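Local structure of CRISPR-associated endonuclease Cas3-HD (Methanocaldococcus jannaschii, 3S4L) at residues A[16-21]-A[164-169]; A[44-49]-A[113-118]; A[56-61]-A[209-214]; A[102-105]-A[109-112]. The protein cuts single-stranded DNA, with the help of magnesium, and single-stranded RNA as the HD nuclease that serves CRISPR interference against invading genetic elements. One frame throughout, in Å; residues are numbered along the deposited sequence.

Interaction 1: A[16-21]-A[164-169]; sequences SLIDHV and KKLIGY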
loop_
_atom_site.group_PDB
_atom_site.type_symbol
_atom_site.label_atom_id
_atom_site.label_comp_id
_atom_site.label_asym_id
_atom_site.label_seq_id
_atom_site.Cartn_x
_atom_site.Cartn_y
_atom_site.Cartn_z
ATOM N N SER A 16 -7.693 14.889 -7.024
ATOM C CA SER A 16 -6.569 14.927 -6.089
ATOM C C SER A 16 -6.529 13.635 -5.280
ATOM O O SER A 16 -7.564 13.000 -5.079
ATOM C CB SER A 16 -6.632 16.152 -5.176
ATOM O OG SER A 16 -7.656 16.031 -4.205
ATOM N N LEU A 17 -5.337 13.229 -4.850
ATOM C CA LEU A 17 -5.193 11.980 -4.121
ATOM C C LEU A 17 -5.867 12.075 -2.743
ATOM O O LEU A 17 -6.540 11.138 -2.312
ATOM C CB LEU A 17 -3.711 11.569 -4.009
ATOM C CG LEU A 17 -3.385 10.248 -3.288
ATOM C CD1 LEU A 17 -3.945 9.038 -4.033
ATOM C CD2 LEU A 17 -1.883 10.095 -3.094
ATOM N N ILE A 18 -5.685 13.204 -2.060
ATOM C CA ILE A 18 -6.376 13.475 -0.793
ATOM C C ILE A 18 -7.908 13.330 -0.907
ATOM O O ILE A 18 -8.546 12.636 -0.107
ATOM C CB ILE A 18 -6.034 14.888 -0.264
ATOM C CG1 ILE A 18 -4.648 14.883 0.381
ATOM C CG2 ILE A 18 -7.079 15.358 0.746
ATOM C CD1 ILE A 18 -4.465 13.763 1.403
ATOM N N ASP A 19 -8.498 13.989 -1.900
ATOM C CA ASP A 19 -9.932 13.865 -2.111
ATOM C C ASP A 19 -10.343 12.432 -2.423
ATOM O O ASP A 19 -11.359 11.942 -1.931
ATOM C CB ASP A 19 -10.416 14.824 -3.203
ATOM C CG ASP A 19 -10.414 16.273 -2.744
ATOM O OD1 ASP A 19 -10.705 16.518 -1.549
ATOM O OD2 ASP A 19 -10.117 17.166 -3.570
ATOM N N HIS A 20 -9.546 11.757 -3.242
ATOM C CA HIS A 20 -9.824 10.374 -3.600
ATOM C C HIS A 20 -9.750 9.448 -2.370
ATOM O O HIS A 20 -10.568 8.546 -2.207
ATOM C CB HIS A 20 -8.846 9.908 -4.686
ATOM C CG HIS A 20 -9.003 8.469 -5.063
ATOM N ND1 HIS A 20 -10.230 7.895 -5.319
ATOM C CD2 HIS A 20 -8.085 7.489 -5.236
ATOM C CE1 HIS A 20 -10.063 6.620 -5.624
ATOM N NE2 HIS A 20 -8.770 6.350 -5.587
ATOM N N VAL A 21 -8.762 9.668 -1.512
ATOM C CA VAL A 21 -8.598 8.838 -0.331
ATOM C C VAL A 21 -9.773 9.062 0.631
ATOM O O VAL A 21 -10.328 8.111 1.191
ATOM C CB VAL A 21 -7.254 9.132 0.373
ATOM C CG1 VAL A 21 -7.294 8.663 1.818
ATOM C CG2 VAL A 21 -6.076 8.478 -0.395
ATOM N N LYS A 164 1.306 13.561 6.423
ATOM C CA LYS A 164 0.722 14.127 7.630
ATOM C C LYS A 164 -0.786 14.315 7.457
ATOM O O LYS A 164 -1.570 13.886 8.306
ATOM C CB LYS A 164 1.406 15.450 7.975
ATOM C CG LYS A 164 1.815 15.575 9.435
ATOM C CD LYS A 164 2.850 16.680 9.659
ATOM C CE LYS A 164 4.271 16.179 9.415
ATOM N NZ LYS A 164 5.301 17.068 10.036
ATOM N N LYS A 165 -1.189 14.943 6.355
ATOM C CA LYS A 165 -2.611 15.112 6.035
ATOM C C LYS A 165 -3.350 13.771 6.030
ATOM O O LYS A 165 -4.493 13.671 6.485
ATOM C CB LYS A 165 -2.774 15.778 4.665
ATOM C CG LYS A 165 -3.222 17.225 4.685
ATOM C CD LYS A 165 -3.323 17.767 3.265
ATOM C CE LYS A 165 -2.013 17.553 2.509
ATOM N NZ LYS A 165 -2.046 18.065 1.108
ATOM N N LEU A 166 -2.680 12.746 5.507
ATOM C CA LEU A 166 -3.269 11.426 5.337
ATOM C C LEU A 166 -3.346 10.617 6.621
ATOM O O LEU A 166 -4.384 10.028 6.918
ATOM C CB LEU A 166 -2.460 10.615 4.315
ATOM C CG LEU A 166 -2.689 10.854 2.827
ATOM C CD1 LEU A 166 -1.448 10.453 2.010
ATOM C CD2 LEU A 166 -3.926 10.102 2.354
ATOM N N ILE A 167 -2.238 10.531 7.355
ATOM C CA ILE A 167 -2.154 9.577 8.463
ATOM C C ILE A 167 -1.801 10.244 9.791
ATOM O O ILE A 167 -1.838 9.610 10.852
ATOM C CB ILE A 167 -1.195 8.393 8.163
ATOM C CG1 ILE A 167 0.237 8.884 7.969
ATOM C CG2 ILE A 167 -1.663 7.626 6.935
ATOM C CD1 ILE A 167 1.251 8.032 8.687
ATOM N N GLY A 168 -1.467 11.526 9.730
ATOM C CA GLY A 168 -1.327 12.318 10.934
ATOM C C GLY A 168 0.045 12.354 11.576
ATOM O O GLY A 168 0.185 12.849 12.695
ATOM N N TYR A 169 1.059 11.829 10.899
ATOM C CA TYR A 169 2.420 12.037 11.384
ATOM C C TYR A 169 3.532 11.865 10.349
ATOM O O TYR A 169 3.274 11.808 9.145
ATOM C CB TYR A 169 2.706 11.239 12.657
ATOM C CG TYR A 169 2.404 9.775 12.574
ATOM C CD1 TYR A 169 3.421 8.851 12.390
ATOM C CD2 TYR A 169 1.103 9.312 12.680
ATOM C CE1 TYR A 169 3.151 7.497 12.316
ATOM C CE2 TYR A 169 0.818 7.959 12.605
ATOM C CZ TYR A 169 1.847 7.058 12.424
ATOM O OH TYR A 169 1.575 5.714 12.348
#
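In the mainly helical HD domain, the first turn of helix 17-31 packs against the C-terminal end of helix 159-167, and I18 and V21 both close on L166. The methyl CD1 of I18 reaches CG of L166 at 3.7 Å and lies nearly as close to CD2. V21 meets CD2 of the same leucine, crossing it at about a right angle: its CG1 is 3.7 Å away, and its CG2 is almost as near. L166 CD2 is therefore shared by two side chains one helical turn apart. CG1 of I18 stands anti to its carbonyl carbon (chi1 -78°), which carries CD1 across to the leucine. On the solvent side K165 bends at chi3 and lays its chain across I18, with NZ 4.2 Å from CG1 of I18. Behind the contact, S16 caps the helix: its OG accepts from D19 N at 3.2 Å and is hydrogen-bonded to D19 OD2 from above the carboxylate plane. G168, with positive phi, ends helix 159-167. The V21 side chain is about 6 Å from that of D67, a metal ligand. The arrangement is apolar helix-helix packing beside the metal site of an HD-family nuclease.

Interaction 2: A[44-49]-A[113-118]; sequences EALNIK and AFIGAL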
loop_
_atom_site.group_PDB
_atom_site.type_symbol
_atom_site.label_atom_id
_atom_site.label_comp_id
_atom_site.label_asym_id
_atom_site.label_seq_id
_atom_site.Cartn_x
_atom_site.Cartn_y
_atom_site.Cartn_z
ATOM N N GLU A 44 -6.386 -13.725 12.447
ATOM C CA GLU A 44 -6.298 -14.602 13.601
ATOM C C GLU A 44 -5.811 -15.983 13.182
ATOM O O GLU A 44 -5.408 -16.805 14.020
ATOM C CB GLU A 44 -7.672 -14.690 14.275
ATOM C CG GLU A 44 -7.652 -15.124 15.729
ATOM C CD GLU A 44 -8.932 -14.736 16.462
ATOM O OE1 GLU A 44 -9.989 -15.356 16.197
ATOM O OE2 GLU A 44 -8.882 -13.799 17.293
ATOM N N ALA A 45 -5.857 -16.232 11.877
ATOM C CA ALA A 45 -5.412 -17.503 11.329
ATOM C C ALA A 45 -3.953 -17.380 10.891
ATOM O O ALA A 45 -3.375 -18.315 10.344
ATOM C CB ALA A 45 -6.297 -17.919 10.171
ATOM N N LEU A 46 -3.381 -16.202 11.126
ATOM C CA LEU A 46 -1.943 -15.987 11.019
ATOM C C LEU A 46 -1.396 -15.672 12.409
ATOM O O LEU A 46 -0.345 -15.047 12.552
ATOM C CB LEU A 46 -1.638 -14.832 10.064
ATOM C CG LEU A 46 -2.190 -14.928 8.636
ATOM C CD1 LEU A 46 -1.523 -13.891 7.752
ATOM C CD2 LEU A 46 -1.977 -16.316 8.079
ATOM N N ASN A 47 -2.133 -16.104 13.429
ATOM C CA ASN A 47 -1.836 -15.769 14.827
ATOM C C ASN A 47 -1.569 -14.281 15.078
ATOM O O ASN A 47 -0.705 -13.910 15.869
ATOM C CB ASN A 47 -0.677 -16.602 15.378
ATOM C CG ASN A 47 -0.686 -16.679 16.897
ATOM O OD1 ASN A 47 -1.751 -16.776 17.525
ATOM N ND2 ASN A 47 0.499 -16.635 17.497
ATOM N N ILE A 48 -2.321 -13.432 14.402
ATOM C CA ILE A 48 -2.266 -12.006 14.661
ATOM C C ILE A 48 -3.569 -11.628 15.355
ATOM O O ILE A 48 -4.650 -11.806 14.786
ATOM C CB ILE A 48 -2.107 -11.218 13.358
ATOM C CG1 ILE A 48 -0.846 -11.682 12.611
ATOM C CG2 ILE A 48 -2.048 -9.744 13.652
ATOM C CD1 ILE A 48 -0.547 -10.876 11.367
ATOM N N LYS A 49 -3.468 -11.141 16.592
ATOM C CA LYS A 49 -4.656 -10.858 17.394
ATOM C C LYS A 49 -4.955 -9.350 17.525
ATOM O O LYS A 49 -4.213 -8.600 18.170
ATOM C CB LYS A 49 -4.529 -11.511 18.773
ATOM C CG LYS A 49 -5.768 -12.249 19.237
ATOM C CD LYS A 49 -5.421 -13.677 19.643
ATOM C CE LYS A 49 -6.534 -14.329 20.457
ATOM N NZ LYS A 49 -6.735 -13.647 21.769
ATOM N N ALA A 113 2.494 -5.749 9.769
ATOM C CA ALA A 113 3.052 -4.779 8.820
ATOM C C ALA A 113 3.452 -5.458 7.502
ATOM O O ALA A 113 3.200 -4.944 6.401
ATOM C CB ALA A 113 4.244 -4.085 9.445
ATOM N N PHE A 114 4.074 -6.627 7.608
ATOM C CA PHE A 114 4.408 -7.376 6.411
ATOM C C PHE A 114 3.145 -7.703 5.625
ATOM O O PHE A 114 3.068 -7.450 4.421
ATOM C CB PHE A 114 5.164 -8.668 6.740
ATOM C CG PHE A 114 5.394 -9.559 5.538
ATOM C CD1 PHE A 114 4.550 -10.634 5.276
ATOM C CD2 PHE A 114 6.444 -9.316 4.665
ATOM C CE1 PHE A 114 4.763 -11.462 4.163
ATOM C CE2 PHE A 114 6.657 -10.130 3.551
ATOM C CZ PHE A 114 5.815 -11.201 3.303
ATOM N N ILE A 115 2.147 -8.270 6.296
ATOM C CA ILE A 115 0.962 -8.709 5.574
ATOM C C ILE A 115 0.199 -7.528 4.974
ATOM O O ILE A 115 -0.402 -7.638 3.909
ATOM C CB ILE A 115 0.006 -9.495 6.449
ATOM C CG1 ILE A 115 -1.156 -9.951 5.608
ATOM C CG2 ILE A 115 -0.605 -8.606 7.496
ATOM C CD1 ILE A 115 -2.347 -10.270 6.422
ATOM N N GLY A 116 0.207 -6.397 5.672
ATOM C CA GLY A 116 -0.440 -5.203 5.149
ATOM C C GLY A 116 0.312 -4.705 3.930
ATOM O O GLY A 116 -0.298 -4.404 2.912
ATOM N N ALA A 117 1.639 -4.641 4.027
ATOM C CA ALA A 117 2.456 -4.136 2.929
ATOM C C ALA A 117 2.339 -5.016 1.683
ATOM O O ALA A 117 2.300 -4.514 0.554
ATOM C CB ALA A 117 3.924 -4.012 3.361
ATOM N N LEU A 118 2.293 -6.327 1.897
ATOM C CA LEU A 118 2.126 -7.295 0.819
ATOM C C LEU A 118 0.772 -7.131 0.131
ATOM O O LEU A 118 0.665 -7.253 -1.082
ATOM C CB LEU A 118 2.250 -8.718 1.371
ATOM C CG LEU A 118 2.201 -9.867 0.361
ATOM C CD1 LEU A 118 3.258 -9.663 -0.727
ATOM C CD2 LEU A 118 2.407 -11.191 1.078
#
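L46 and I115 meet methyl to methyl, CD1 to CD1, at 3.9 Å. This is the closer part of a small contact between the loop 44-49 and helix 110-121. The two side chains approach at a slant. CG1 of I115 is anti to its backbone N (chi1 -178°), and the extended chain carries CD1 out to the loop. I48 adds a looser touch to the same isoleucine. Its CD1 is 4.5 Å from CG2 of I115, so the two branches of I115 serve different loop residues.

The tight side is the inner one. I115 is buried, and helix 204-215 packs around it through I207 and L211. I207 also touches L46, so the leucine and the isoleucine share a neighbour. I48 is buried as well and rests on N111 and L112 of helix 110-121. The loose side is the outer rim of the loop. A45, N47 and K49 are exposed there and do not touch the helix segment. L46 stands between the two environments, being only partly exposed. N47 takes positive phi and psi (48° and 39°) where the chain turns between L46 and I48. Both of these neighbours direct their CB atoms to the helix, while the N47 side chain stays outside.

The segments bury just 88 Å² between them, and the contacts across them are all between carbon atoms. The chemistry implies a weak, apolar contact. L46 and I48 lie against I115 through van der Waals contact and burial, without a directional polar bond between the segments.

Interaction 3: A[56-61]-A[209-214]; sequences DEFMKI and GTLLLP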
loop_
_atom_site.group_PDB
_atom_site.type_symbol
_atom_site.label_atom_id
_atom_site.label_comp_id
_atom_site.label_asym_id
_atom_site.label_seq_id
_atom_site.Cartn_x
_atom_site.Cartn_y
_atom_site.Cartn_z
ATOM N N ASP A 56 -10.111 -2.126 12.211
ATOM C CA ASP A 56 -10.664 -0.992 11.490
ATOM C C ASP A 56 -9.558 0.013 11.160
ATOM O O ASP A 56 -9.389 0.426 10.006
ATOM C CB ASP A 56 -11.779 -0.346 12.353
ATOM C CG ASP A 56 -12.593 0.701 11.597
ATOM O OD1 ASP A 56 -12.426 0.829 10.367
ATOM O OD2 ASP A 56 -13.419 1.390 12.231
ATOM N N GLU A 57 -8.810 0.415 12.184
ATOM C CA GLU A 57 -7.672 1.313 12.000
ATOM C C GLU A 57 -6.709 0.749 10.969
ATOM O O GLU A 57 -6.210 1.478 10.116
ATOM C CB GLU A 57 -6.925 1.510 13.318
ATOM C CG GLU A 57 -7.758 2.113 14.419
ATOM C CD GLU A 57 -7.103 1.962 15.778
ATOM O OE1 GLU A 57 -5.853 1.982 15.838
ATOM O OE2 GLU A 57 -7.837 1.812 16.784
ATOM N N PHE A 58 -6.429 -0.546 11.081
ATOM C CA PHE A 58 -5.508 -1.222 10.172
ATOM C C PHE A 58 -6.011 -1.086 8.734
ATOM O O PHE A 58 -5.255 -0.702 7.844
ATOM C CB PHE A 58 -5.321 -2.691 10.601
ATOM C CG PHE A 58 -4.643 -3.566 9.576
ATOM C CD1 PHE A 58 -3.263 -3.535 9.413
ATOM C CD2 PHE A 58 -5.385 -4.445 8.793
ATOM C CE1 PHE A 58 -2.627 -4.356 8.478
ATOM C CE2 PHE A 58 -4.761 -5.267 7.843
ATOM C CZ PHE A 58 -3.373 -5.227 7.692
ATOM N N MET A 59 -7.296 -1.357 8.519
ATOM C CA MET A 59 -7.880 -1.255 7.181
ATOM C C MET A 59 -7.839 0.170 6.635
ATOM O O MET A 59 -7.555 0.368 5.451
ATOM C CB MET A 59 -9.313 -1.784 7.166
ATOM C CG MET A 59 -9.386 -3.301 7.298
ATOM S SD MET A 59 -8.396 -4.133 6.014
ATOM C CE MET A 59 -9.206 -3.473 4.563
ATOM N N LYS A 60 -8.120 1.153 7.491
ATOM C CA LYS A 60 -8.065 2.554 7.093
ATOM C C LYS A 60 -6.674 2.951 6.600
ATOM O O LYS A 60 -6.525 3.830 5.753
ATOM C CB LYS A 60 -8.435 3.471 8.257
ATOM C CG LYS A 60 -9.912 3.531 8.629
ATOM C CD LYS A 60 -10.099 4.537 9.763
ATOM C CE LYS A 60 -11.262 4.189 10.662
ATOM N NZ LYS A 60 -11.239 5.028 11.888
ATOM N N ILE A 61 -5.649 2.334 7.160
ATOM C CA ILE A 61 -4.304 2.684 6.740
ATOM C C ILE A 61 -4.008 2.121 5.348
ATOM O O ILE A 61 -3.445 2.816 4.504
ATOM C CB ILE A 61 -3.247 2.257 7.764
ATOM C CG1 ILE A 61 -3.416 3.083 9.025
ATOM C CG2 ILE A 61 -1.858 2.473 7.200
ATOM C CD1 ILE A 61 -2.617 2.585 10.198
ATOM N N GLY A 209 -6.009 -12.050 -0.042
ATOM C CA GLY A 209 -7.262 -12.022 -0.773
ATOM C C GLY A 209 -8.380 -11.429 0.057
ATOM O O GLY A 209 -9.201 -10.673 -0.447
ATOM N N THR A 210 -8.396 -11.755 1.347
ATOM C CA THR A 210 -9.403 -11.226 2.279
ATOM C C THR A 210 -9.237 -9.723 2.530
ATOM O O THR A 210 -10.215 -8.977 2.551
ATOM C CB THR A 210 -9.327 -11.960 3.649
ATOM O OG1 THR A 210 -9.361 -13.377 3.442
ATOM C CG2 THR A 210 -10.476 -11.551 4.565
ATOM N N LEU A 211 -8.003 -9.273 2.743
ATOM C CA LEU A 211 -7.781 -7.854 3.007
ATOM C C LEU A 211 -8.051 -7.044 1.743
ATOM O O LEU A 211 -8.502 -5.900 1.811
ATOM C CB LEU A 211 -6.361 -7.596 3.534
ATOM C CG LEU A 211 -5.931 -8.380 4.783
ATOM C CD1 LEU A 211 -4.543 -7.958 5.264
ATOM C CD2 LEU A 211 -6.927 -8.220 5.886
ATOM N N LEU A 212 -7.777 -7.649 0.591
ATOM C CA LEU A 212 -7.973 -6.995 -0.704
ATOM C C LEU A 212 -9.419 -6.515 -1.001
ATOM O O LEU A 212 -9.621 -5.371 -1.431
ATOM C CB LEU A 212 -7.489 -7.930 -1.817
ATOM C CG LEU A 212 -6.357 -7.462 -2.731
ATOM C CD1 LEU A 212 -5.775 -6.150 -2.219
ATOM C CD2 LEU A 212 -5.273 -8.549 -2.882
ATOM N N LEU A 213 -10.414 -7.375 -0.774
ATOM C CA LEU A 213 -11.803 -7.058 -1.165
ATOM C C LEU A 213 -12.273 -5.670 -0.757
ATOM O O LEU A 213 -12.758 -4.903 -1.589
ATOM C CB LEU A 213 -12.792 -8.080 -0.616
ATOM C CG LEU A 213 -13.176 -9.300 -1.447
ATOM C CD1 LEU A 213 -12.505 -10.565 -0.898
ATOM C CD2 LEU A 213 -14.689 -9.455 -1.454
ATOM N N PRO A 214 -12.145 -5.340 0.532
ATOM C CA PRO A 214 -12.692 -4.055 0.976
ATOM C C PRO A 214 -12.012 -2.875 0.274
ATOM O O PRO A 214 -12.674 -1.858 0.016
ATOM C CB PRO A 214 -12.403 -4.051 2.486
ATOM C CG PRO A 214 -12.143 -5.507 2.847
ATOM C CD PRO A 214 -11.505 -6.085 1.628
#
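M59 pushes its methyl CE into a hollow on helix 204-215, between the backbone of L211 and the ring of P214. CE is 3.7 Å from O of L211 and 3.9 Å from CB of P214, with CG of the proline close by. The side chain reaches this place by bending at both chi2 (-55°) and chi3 (-59°), which folds the tip round toward the proline. The sulphur stays further back, with SD 4.3 Å from CD2 of L211.

The second bump runs the other way. L211 sends CD1 to the rim of the F58 ring. It meets CE2 at 3.7 Å and lies almost equally near CZ, in the plane of the ring. This is an edge contact, and the two side chains stand at about a right angle. CD2 of L211 faces CE2 from further off. L211 thus lies next to both F58 and M59, two consecutive residues of helix 52-65.

The axes of the short segments cross at -70° and approach to 10.9 Å, a spacing bridged by long side chains. I39 of helix 36-43 and W28 of helix 17-31 close round M59 and P214. L112 and L103 pack on F58. All four touching residues are buried. The chemistry implies cohesion by dispersion and exclusion of water, with the flexible thioether fitted to the proline and the leucine meeting a ring edge.

Interaction 4: A[102-105]-A[109-112]; sequences ILLK and DKNL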
loop_
_atom_site.group_PDB
_atom_site.type_symbol
_atom_site.label_atom_id
_atom_site.label_comp_id
_atom_site.label_asym_id
_atom_site.label_seq_id
_atom_site.Cartn_x
_atom_site.Cartn_y
_atom_site.Cartn_z
ATOM N N ILE A 102 5.009 2.444 8.207
ATOM C CA ILE A 102 3.947 3.082 8.953
ATOM C C ILE A 102 3.159 2.055 9.781
ATOM O O ILE A 102 2.858 2.325 10.936
ATOM C CB ILE A 102 3.062 3.937 8.045
ATOM C CG1 ILE A 102 3.819 5.223 7.704
ATOM C CG2 ILE A 102 1.733 4.274 8.745
ATOM C CD1 ILE A 102 3.544 5.743 6.336
ATOM N N LEU A 103 2.873 0.871 9.234
ATOM C CA LEU A 103 2.182 -0.155 10.021
ATOM C C LEU A 103 3.014 -0.612 11.213
ATOM O O LEU A 103 2.487 -0.832 12.306
ATOM C CB LEU A 103 1.784 -1.357 9.161
ATOM C CG LEU A 103 0.641 -1.146 8.159
ATOM C CD1 LEU A 103 0.473 -2.404 7.290
ATOM C CD2 LEU A 103 -0.655 -0.799 8.904
ATOM N N LEU A 104 4.313 -0.760 11.001
ATOM C CA LEU A 104 5.190 -1.234 12.061
ATOM C C LEU A 104 5.175 -0.231 13.204
ATOM O O LEU A 104 5.113 -0.613 14.377
ATOM C CB LEU A 104 6.621 -1.404 11.550
ATOM C CG LEU A 104 7.445 -2.583 12.064
ATOM C CD1 LEU A 104 8.920 -2.212 12.090
ATOM C CD2 LEU A 104 6.995 -3.072 13.430
ATOM N N LYS A 105 5.228 1.054 12.864
ATOM C CA LYS A 105 5.177 2.094 13.895
ATOM C C LYS A 105 3.866 2.039 14.687
ATOM O O LYS A 105 3.867 1.947 15.910
ATOM C CB LYS A 105 5.336 3.481 13.276
ATOM C CG LYS A 105 5.476 4.581 14.302
ATOM C CD LYS A 105 6.865 4.590 14.896
ATOM C CE LYS A 105 6.932 5.482 16.135
ATOM N NZ LYS A 105 5.963 6.620 16.079
ATOM N N ASP A 109 3.984 -4.750 15.231
ATOM C CA ASP A 109 3.864 -6.186 14.912
ATOM C C ASP A 109 4.397 -6.458 13.501
ATOM O O ASP A 109 3.695 -6.239 12.510
ATOM C CB ASP A 109 2.393 -6.656 15.039
ATOM C CG ASP A 109 2.209 -8.156 14.710
ATOM O OD1 ASP A 109 2.882 -8.663 13.789
ATOM O OD2 ASP A 109 1.392 -8.833 15.373
ATOM N N LYS A 110 5.640 -6.921 13.410
ATOM C CA LYS A 110 6.275 -7.152 12.108
ATOM C C LYS A 110 5.435 -8.000 11.141
ATOM O O LYS A 110 5.423 -7.736 9.944
ATOM C CB LYS A 110 7.670 -7.778 12.264
ATOM C CG LYS A 110 8.786 -6.808 12.662
ATOM C CD LYS A 110 10.187 -7.475 12.695
ATOM C CE LYS A 110 10.547 -8.011 14.089
ATOM N NZ LYS A 110 12.035 -8.040 14.375
ATOM N N ASN A 111 4.748 -9.026 11.640
ATOM C CA ASN A 111 3.923 -9.844 10.752
ATOM C C ASN A 111 2.723 -9.066 10.176
ATOM O O ASN A 111 2.415 -9.172 8.987
ATOM C CB ASN A 111 3.483 -11.151 11.429
ATOM C CG ASN A 111 4.644 -12.110 11.665
ATOM O OD1 ASN A 111 5.798 -11.785 11.390
ATOM N ND2 ASN A 111 4.340 -13.293 12.198
ATOM N N LEU A 112 2.061 -8.273 11.014
ATOM C CA LEU A 112 0.939 -7.452 10.560
ATOM C C LEU A 112 1.396 -6.447 9.493
ATOM O O LEU A 112 0.775 -6.322 8.430
ATOM C CB LEU A 112 0.276 -6.735 11.744
ATOM C CG LEU A 112 -0.961 -5.878 11.460
ATOM C CD1 LEU A 112 -2.104 -6.719 10.875
ATOM C CD2 LEU A 112 -1.406 -5.180 12.735
HETATM O O HOH W 1 2.577 -3.554 12.990
#
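A bound water joins the O atom of L103 to the N atom of D109 across the bend between two helices. It donates to O of L103 at 2.8 Å and accepts from N of D109 at 2.9 Å. O of D109 also lies 2.9 Å from this water. The water thus bridges the backbone of helix 91-107 to the residue just ahead of helix 110-121.

D109 uses its carboxylate on its own helix. OD1 accepts from N of L112 at 2.9 Å, with an N-H...O angle of 165°. The donor comes from above the carboxylate plane, 59° out of it. CG of D109 is anti to the backbone N (chi1 180°), and this swings the carboxylate back over the first turn. D109 is therefore the N-cap of helix 110-121. The motif as a whole is a tight turn between two consecutive, roughly antiparallel helices, an alpha-alpha hairpin of the HD fold. One helix ends at F107, and the next starts at K110.

Two leucines add apolar contacts on the same turn. CD2 of L104 packs over the start of the second helix, 3.9 Å from N of D109 and 4.2 Å from CG of K110. The K110 chain then runs on with its amine beyond the leucine. On the buried side, CD1 of L103 comes to 4.1 Å from O of L112. I61 of helix 52-65 also packs on L103.

How the interactions relate
Interactions 2, 3 and 4 touch one another largely through apolar atoms. The centres of interactions 2 and 4 are 9 Å apart, and both use helix 110-121. Interactions 2 and 3 join where CD1 of I115 meets CD1 of L211 at 3.4 Å. Interactions 3 and 4 join where CE1 of F58 meets CD1 of L112, also at 3.4 Å. Interaction 1 lies about 24 Å from interaction 2, centre to centre. It reaches interaction 4 through I167 and Y169, which pack on I102. The side chains of V21 in interaction 1 and P214 in interaction 3 each lie about 10 Å from a bound calcium ion. D67, H91, H123 and H124 bind calcium.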